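Local coordinates for putative succinylglutamate desuccinylase / aspartoacylase (Shewanella amazonensis, PDB 3FMC) that probably acts as a zinc-dependent hydrolase of the succinylglutamate desuccinylase/aspartoacylase family, at the interface of chains A and B. Coordinates in Å, arbitrary orientation; residue numbers count along the deposited sequence, not the author numbering. Chains: chain A/B, Putative succinylglutamate desuccinylase / aspartoacylase.

The interface of chains A and B. Residues chain A 23, 25, 50, 53, 57, 73-74; chain B 323-324.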
# COMPACT_ATOMS: atom_id res chain seq x y z
N PRO A 23 23.75 -3.56 11.55
CA PRO A 23 24.92 -4.28 12.01
C PRO A 23 26.09 -3.85 11.14
O PRO A 23 25.96 -3.83 9.92
CB PRO A 23 24.54 -5.73 11.76
CG PRO A 23 23.68 -5.71 10.51
CD PRO A 23 23.02 -4.31 10.51
N TYR A 25 30.03 -4.68 10.42
CA TYR A 25 31.07 -5.69 10.57
C TYR A 25 32.37 -5.10 10.10
O TYR A 25 32.41 -4.44 9.06
CB TYR A 25 30.74 -6.94 9.78
CG TYR A 25 29.54 -7.65 10.31
CD1 TYR A 25 29.62 -8.52 11.42
CD2 TYR A 25 28.30 -7.48 9.71
CE1 TYR A 25 28.54 -9.15 11.89
CE2 TYR A 25 27.21 -8.11 10.17
CZ TYR A 25 27.31 -8.94 11.26
OH TYR A 25 26.17 -9.55 11.70
N ASN A 50 22.92 -8.73 0.54
CA ASN A 50 23.22 -9.32 1.84
C ASN A 50 23.99 -10.64 1.64
O ASN A 50 24.94 -10.92 2.36
CB ASN A 50 21.95 -9.59 2.61
CG ASN A 50 21.22 -8.32 2.96
OD1 ASN A 50 21.81 -7.37 3.52
ND2 ASN A 50 19.94 -8.26 2.58
N ILE A 53 27.56 -9.82 0.68
CA ILE A 53 28.31 -9.46 1.91
C ILE A 53 28.65 -10.73 2.70
O ILE A 53 29.79 -10.86 3.15
CB ILE A 53 27.56 -8.39 2.77
CG1 ILE A 53 27.64 -7.02 2.09
CG2 ILE A 53 28.15 -8.28 4.21
CD1 ILE A 53 26.87 -5.86 2.80
N MSE A 57 32.54 -11.84 3.28
CA MSE A 57 33.10 -11.99 4.60
C MSE A 57 33.64 -13.41 4.80
O MSE A 57 34.68 -13.57 5.41
CB MSE A 57 32.10 -11.59 5.70
CG MSE A 57 31.78 -10.11 5.63
SE MSE A 57 30.79 -9.52 7.22
CE MSE A 57 29.24 -10.60 6.99
N PRO A 73 25.42 -4.84 5.92
CA PRO A 73 24.28 -5.48 5.28
C PRO A 73 23.03 -4.96 6.00
O PRO A 73 23.14 -4.24 7.03
CB PRO A 73 24.48 -6.94 5.59
CG PRO A 73 25.14 -6.94 6.90
CD PRO A 73 26.02 -5.72 6.96
N LEU A 74 21.86 -5.25 5.46
CA LEU A 74 20.60 -4.91 6.12
C LEU A 74 20.55 -3.43 6.50
O LEU A 74 20.12 -3.07 7.61
CB LEU A 74 20.42 -5.83 7.34
CG LEU A 74 20.33 -7.31 7.04
CD1 LEU A 74 20.43 -8.13 8.32
CD2 LEU A 74 19.06 -7.60 6.18
N LEU B 323 22.03 -12.10 8.11
CA LEU B 323 23.26 -11.29 8.19
C LEU B 323 23.42 -10.55 9.52
O LEU B 323 24.51 -10.18 9.90
CB LEU B 323 23.35 -10.25 7.06
CG LEU B 323 24.06 -10.79 5.80
CD1 LEU B 323 25.58 -10.95 6.11
CD2 LEU B 323 23.44 -12.07 5.24
N ASP B 324 22.30 -10.37 10.21
CA ASP B 324 22.29 -9.80 11.56
C ASP B 324 22.86 -10.79 12.60
O ASP B 324 23.17 -10.42 13.72
CB ASP B 324 20.87 -9.37 11.93
CG ASP B 324 19.87 -10.51 11.93
OD1 ASP B 324 19.68 -11.18 10.89
OD2 ASP B 324 19.19 -10.69 12.97
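B:Leu323 pushes its isobutyl side chain into a largely apolar pocket of chain A, built from the helix 48-60 and the loop residues A:Pro73 and A:Leu74, with the A:Asn50 carbonyl oxygen in its lining and the strand 19-27 at its rim. This knob-in-pocket contact hides 78 Å² of the leucine and has a symmetric twin with the chains exchanged; whether the pairing persists in solution the structure alone does not show. The forked leucine suits the site because its two methyls divide the pocket. Both face the helix 48-60. CD1 points toward the selenomethionine A:Met57, meeting its terminal methyl CE at 3.8 Å, with CG2 of A:Ile53 at the margin. CD2 turns to A:Asn50, in van der Waals contact with its backbone O at 3.4 Å and also near CB. The stem is covered by the proline ring, whose CB and CG both reach B:Leu323 CB, and A:Leu74 CD1 lies 3.8 Å from that same CB. A proline gives this wall a rigid hydrocarbon surface.

Polar anchoring comes from A:Tyr25, long enough to carry a hydroxyl from its strand to the rim of the pocket. Its OH donates to B:Leu323 O at 2.5 Å, a short bond lying in the carbonyl plane with a C=O...donor angle of 153°. It ties down the backbone at the start of the 3-10 helix 323-325. Next along, B:Asp324 presents its CB methylene to A:Leu74 CD1, while A:Pro23 lies beside the turn, with CG 4.4 Å from B:Asp324 CA.

Behind this shell, A:Met57 bends at chi3 (-62°), which swings CE over one face of the tyrosine ring, near its rim, as well as toward B:Leu323. A:Pro73 CD abuts the edge of that ring, in its plane, so methyl and proline probably help limit the rotation of the phenol. A:Asn50 serves twice: beyond its contact with the leucine, its side-chain amide oxygen OD1 accepts a hydrogen bond from A:Leu74 N at 2.9 Å, the donor tilted 19° from the carbonyl plane.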